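Local structure of putative integron gene cassette protein (Uncultured bacterium, 3GHJ) at residues 84-95 against 132-141. The protein is of unknown function but belongs to the glyoxalase/bleomycin resistance/dioxygenase superfamily, whose members often bind metals or small molecules. The protein carries 1 engineered substitution. Residues are numbered along the deposited sequence; the frame is centred on the assembly and turned at random. Where two conformers were deposited one is given.
Sequences WQQQHFSFRVEK and NGHALEFTAL
His-134, just ahead of strand 135-140, turns its imidazole against Gln-87, beside His-88. The backbone N of Gln-87 donates to His-134 ND1 (3.0 Å), tilted from the ring plane, while Gln-87 CB sits over one face of the ring in a CH-pi contact, 4.0 Å from its centroid. Running side by side, the two side chains reach strand 28-36 together: His-134 NE2 donates to Lys-35 O, and the Gln-87 amide binds Ala-33 O and Lys-35 N. Both imidazole nitrogens are thereby engaged, which fixes the rotation of the ring.

From here the strands run parallel, and Ala-135 N bonds to Gln-87 O. Ala-135 O receives His-88 ND1 (2.8 Å) from above its carbonyl plane and a weak bond from Phe-89 N. On the same face of the sheet Ser-90 OG donates to Thr-139 OG1 (2.9 Å), which in turn donates a hydrogen bond to Glu-137 OE2 from above the carboxylate plane; Ser-125 OG also bonds OE2. The other face is apolar: Phe-89 CZ touches Leu-136 CD1 (3.6 Å), and Val-93 CG1 lies against Phe-138 CB, both residues packed against helix 98-107.

At the far end, Leu-141 lays CD1 over one face of the Arg-92 guanidinium, 3.3 Å from NE. Bending at chi2 (67°) brings that NE to a water that also joins Val-93 O and Leu-141 N, continuing the ladder where direct bonding stops.

This is the parallel first-and-last strand pair of a βαβββ module, the repeating unit of the superfamily's fold. Glu-137 OE1 meets the His-88 ring edge in plane, 2.9 Å from CE1, and Glu-31 of the second subunit hydrogen-bonds His-88 NE2. Relatives commonly place metal ligands on such strands, so this His/Glu/Glu cluster may mark a related site, although no metal is modelled there.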
loop_
_atom_site.group_PDB
_atom_site.type_symbol
_atom_site.label_atom_id
_atom_site.label_comp_id
_atom_site.label_asym_id
_atom_site.label_seq_id
_atom_site.Cartn_x
_atom_site.Cartn_y
_atom_site.Cartn_z
ATOM N N TRP A 84 -6.252 17.488 -3.739
ATOM C CA TRP A 84 -6.004 16.638 -2.584
ATOM C C TRP A 84 -7.067 15.560 -2.416
ATOM O O TRP A 84 -8.264 15.827 -2.516
ATOM C CB TRP A 84 -5.949 17.474 -1.299
ATOM C CG TRP A 84 -5.534 16.671 -0.077
ATOM C CD1 TRP A 84 -4.256 16.436 0.354
ATOM C CD2 TRP A 84 -6.399 16.005 0.856
ATOM N NE1 TRP A 84 -4.274 15.663 1.490
ATOM C CE2 TRP A 84 -5.575 15.393 1.827
ATOM C CE3 TRP A 84 -7.790 15.884 0.984
ATOM C CZ2 TRP A 84 -6.097 14.671 2.902
ATOM C CZ3 TRP A 84 -8.308 15.164 2.049
ATOM C CH2 TRP A 84 -7.463 14.569 3.000
ATOM N N GLN A 85 -6.633 14.313 -2.181
ATOM C CA GLN A 85 -7.516 13.253 -1.795
ATOM C C GLN A 85 -6.852 12.403 -0.723
ATOM O O GLN A 85 -5.742 12.045 -0.872
ATOM C CB GLN A 85 -7.894 12.356 -2.990
ATOM C CG GLN A 85 -9.129 12.838 -3.756
ATOM C CD GLN A 85 -9.815 11.727 -4.559
ATOM O OE1 GLN A 85 -9.592 10.546 -4.374
ATOM N NE2 GLN A 85 -10.599 12.144 -5.476
ATOM N N GLN A 86 -7.586 12.101 0.323
ATOM C CA GLN A 86 -7.025 11.320 1.412
ATOM C C GLN A 86 -6.715 9.899 0.976
ATOM O O GLN A 86 -7.521 9.256 0.298
ATOM C CB GLN A 86 -7.957 11.291 2.627
ATOM C CG GLN A 86 -7.209 10.870 3.887
ATOM C CD GLN A 86 -8.054 10.943 5.127
ATOM O OE1 GLN A 86 -7.653 11.556 6.126
ATOM N NE2 GLN A 86 -9.221 10.323 5.086
ATOM N N GLN A 87 -5.554 9.423 1.382
ATOM C CA GLN A 87 -5.171 8.046 1.201
ATOM C C GLN A 87 -5.145 7.326 2.557
ATOM O O GLN A 87 -5.006 7.937 3.567
ATOM C CB GLN A 87 -3.799 7.980 0.556
ATOM C CG GLN A 87 -3.786 8.497 -0.864
ATOM C CD GLN A 87 -2.428 8.470 -1.512
ATOM O OE1 GLN A 87 -1.941 9.457 -1.932
ATOM N NE2 GLN A 87 -1.866 7.303 -1.626
ATOM N N HIS A 88 -5.283 6.007 2.493
ATOM C CA HIS A 88 -5.123 5.151 3.641
ATOM C C HIS A 88 -4.257 3.967 3.309
ATOM O O HIS A 88 -4.490 3.300 2.374
ATOM C CB HIS A 88 -6.457 4.603 4.218
ATOM C CG HIS A 88 -6.230 3.528 5.244
ATOM N ND1 HIS A 88 -5.675 3.788 6.476
ATOM C CD2 HIS A 88 -6.409 2.189 5.195
ATOM C CE1 HIS A 88 -5.541 2.660 7.140
ATOM N NE2 HIS A 88 -5.960 1.675 6.380
ATOM N N PHE A 89 -3.280 3.732 4.177
ATOM C CA PHE A 89 -2.426 2.583 4.125
ATOM C C PHE A 89 -1.847 2.289 5.496
ATOM O O PHE A 89 -1.803 3.138 6.315
ATOM C CB PHE A 89 -1.299 2.742 3.065
ATOM C CG PHE A 89 -0.594 4.074 3.108
ATOM C CD1 PHE A 89 -1.062 5.122 2.385
ATOM C CD2 PHE A 89 0.548 4.233 3.826
ATOM C CE1 PHE A 89 -0.450 6.332 2.435
ATOM C CE2 PHE A 89 1.156 5.446 3.861
ATOM C CZ PHE A 89 0.675 6.478 3.175
ATOM N N SER A 90 -1.378 1.071 5.693
ATOM C CA SER A 90 -0.833 0.702 6.999
ATOM C C SER A 90 0.472 -0.063 6.870
ATOM O O SER A 90 0.745 -0.697 5.845
ATOM C CB SER A 90 -1.837 -0.123 7.804
ATOM O OG SER A 90 -1.736 -1.494 7.475
ATOM N N PHE A 91 1.272 -0.002 7.927
ATOM C CA PHE A 91 2.525 -0.729 8.004
ATOM C C PHE A 91 2.418 -1.798 9.077
ATOM O O PHE A 91 1.766 -1.599 10.098
ATOM C CB PHE A 91 3.674 0.235 8.332
ATOM C CG PHE A 91 3.790 1.366 7.353
ATOM C CD1 PHE A 91 4.454 1.171 6.160
ATOM C CD2 PHE A 91 3.193 2.597 7.589
ATOM C CE1 PHE A 91 4.555 2.183 5.215
ATOM C CE2 PHE A 91 3.292 3.632 6.646
ATOM C CZ PHE A 91 3.978 3.415 5.455
ATOM N N ARG A 92 3.086 -2.918 8.836
ATOM C CA ARG A 92 3.104 -4.043 9.756
ATOM C C ARG A 92 4.042 -3.776 10.925
ATOM O O ARG A 92 5.173 -3.326 10.723
ATOM C CB ARG A 92 3.584 -5.285 9.005
ATOM C CG ARG A 92 3.576 -6.551 9.839
ATOM C CD ARG A 92 2.154 -6.965 10.182
ATOM N NE ARG A 92 2.108 -8.261 10.854
ATOM C CZ ARG A 92 2.080 -9.434 10.228
ATOM N NH1 ARG A 92 2.092 -9.487 8.903
ATOM N NH2 ARG A 92 2.040 -10.558 10.931
ATOM N N VAL A 93 3.571 -4.053 12.143
ATOM C CA VAL A 93 4.435 -3.992 13.334
ATOM C C VAL A 93 4.073 -5.162 14.241
ATOM O O VAL A 93 3.030 -5.792 14.072
ATOM C CB VAL A 93 4.276 -2.654 14.110
ATOM C CG1 VAL A 93 4.474 -1.461 13.174
ATOM C CG2 VAL A 93 2.921 -2.580 14.794
ATOM N N GLU A 94 4.933 -5.442 15.221
ATOM C CA GLU A 94 4.654 -6.491 16.195
ATOM C C GLU A 94 3.683 -5.992 17.262
ATOM O O GLU A 94 3.714 -4.815 17.633
ATOM C CB GLU A 94 5.958 -6.956 16.844
ATOM C CG GLU A 94 6.892 -7.680 15.881
ATOM C CD GLU A 94 8.311 -7.791 16.405
ATOM O OE1 GLU A 94 8.678 -7.021 17.317
ATOM O OE2 GLU A 94 9.065 -8.645 15.894
ATOM N N LYS A 95 2.819 -6.872 17.762
ATOM C CA LYS A 95 1.853 -6.473 18.781
ATOM C C LYS A 95 2.543 -5.893 20.016
ATOM O O LYS A 95 2.069 -4.918 20.603
ATOM C CB LYS A 95 0.953 -7.648 19.193
ATOM C CG LYS A 95 -0.113 -8.003 18.160
ATOM C CD LYS A 95 -1.105 -9.022 18.704
ATOM C CE LYS A 95 -2.290 -9.185 17.757
ATOM N NZ LYS A 95 -3.181 -10.306 18.167
ATOM N N ASN A 132 0.365 15.390 5.166
ATOM C CA ASN A 132 -0.669 15.656 4.178
ATOM C C ASN A 132 -2.050 15.300 4.695
ATOM O O ASN A 132 -3.041 15.430 3.970
ATOM C CB ASN A 132 -0.374 14.801 2.947
ATOM C CG ASN A 132 1.057 14.940 2.499
ATOM O OD1 ASN A 132 1.885 14.020 2.666
ATOM N ND2 ASN A 132 1.382 16.097 1.961
ATOM N N GLY A 133 -2.125 14.811 5.926
ATOM C CA GLY A 133 -3.389 14.364 6.466
ATOM C C GLY A 133 -3.822 13.006 5.949
ATOM O O GLY A 133 -4.976 12.619 6.117
ATOM N N HIS A 134 -2.912 12.269 5.323
ATOM C CA HIS A 134 -3.274 10.905 4.970
ATOM C C HIS A 134 -3.496 10.093 6.228
ATOM O O HIS A 134 -2.914 10.381 7.289
ATOM C CB HIS A 134 -2.210 10.262 4.090
ATOM C CG HIS A 134 -2.122 10.889 2.742
ATOM N ND1 HIS A 134 -3.240 11.162 1.984
ATOM C CD2 HIS A 134 -1.058 11.327 2.028
ATOM C CE1 HIS A 134 -2.867 11.734 0.852
ATOM N NE2 HIS A 134 -1.549 11.839 0.850
ATOM N N ALA A 135 -4.363 9.097 6.118
ATOM C CA ALA A 135 -4.714 8.256 7.247
ATOM C C ALA A 135 -3.762 7.074 7.307
ATOM O O ALA A 135 -3.980 6.054 6.642
ATOM C CB ALA A 135 -6.163 7.783 7.103
ATOM N N LEU A 136 -2.692 7.218 8.080
ATOM C CA LEU A 136 -1.718 6.148 8.244
ATOM C C LEU A 136 -2.079 5.274 9.433
ATOM O O LEU A 136 -2.872 5.659 10.301
ATOM C CB LEU A 136 -0.298 6.713 8.399
ATOM C CG LEU A 136 0.453 7.044 7.105
ATOM C CD1 LEU A 136 -0.313 8.069 6.272
ATOM C CD2 LEU A 136 1.866 7.542 7.423
ATOM N N GLU A 137 -1.497 4.089 9.465
ATOM C CA GLU A 137 -1.836 3.100 10.468
ATOM C C GLU A 137 -0.640 2.185 10.687
ATOM O O GLU A 137 0.123 1.911 9.752
ATOM C CB GLU A 137 -3.066 2.307 10.000
ATOM C CG GLU A 137 -3.442 1.120 10.865
ATOM C CD GLU A 137 -4.556 0.281 10.269
ATOM O OE1 GLU A 137 -5.203 0.730 9.293
ATOM O OE2 GLU A 137 -4.774 -0.841 10.769
ATOM N N PHE A 138 -0.450 1.754 11.933
ATOM C CA PHE A 138 0.379 0.596 12.234
ATOM C C PHE A 138 -0.575 -0.533 12.597
ATOM O O PHE A 138 -1.463 -0.344 13.436
ATOM C CB PHE A 138 1.309 0.851 13.424
ATOM C CG PHE A 138 2.383 1.880 13.179
ATOM C CD1 PHE A 138 2.933 2.076 11.925
ATOM C CD2 PHE A 138 2.888 2.622 14.240
ATOM C CE1 PHE A 138 3.937 3.021 11.731
ATOM C CE2 PHE A 138 3.884 3.561 14.048
ATOM C CZ PHE A 138 4.419 3.757 12.799
ATOM N N THR A 139 -0.401 -1.693 11.979
ATOM C CA THR A 139 -1.259 -2.851 12.227
ATOM C C THR A 139 -0.419 -3.999 12.747
ATOM O O THR A 139 0.585 -4.372 12.140
ATOM C CB THR A 139 -1.933 -3.341 10.929
ATOM O OG1 THR A 139 -2.480 -2.228 10.203
ATOM C CG2 THR A 139 -3.036 -4.354 11.244
ATOM N N ALA A 140 -0.839 -4.565 13.882
ATOM C CA ALA A 140 -0.177 -5.731 14.457
ATOM C C ALA A 140 -1.118 -6.938 14.415
ATOM O O ALA A 140 -2.280 -6.829 14.799
ATOM C CB ALA A 140 0.263 -5.431 15.901
ATOM N N LEU A 141 -0.601 -8.074 13.955
ATOM C CA LEU A 141 -1.415 -9.267 13.727
ATOM C C LEU A 141 -0.869 -10.458 14.491
ATOM O O LEU A 141 -1.331 -11.578 14.266
ATOM C CB LEU A 141 -1.453 -9.630 12.238
ATOM C CG LEU A 141 -2.136 -8.688 11.254
ATOM C CD1 LEU A 141 -1.155 -7.635 10.756
ATOM C CD2 LEU A 141 -2.704 -9.485 10.095
ATOM O OXT LEU A 141 0.032 -10.332 15.319
HETATM O O HOH W 1 2.221 -8.251 13.570
HETATM O O HOH W 2 2.648 -9.528 16.449
#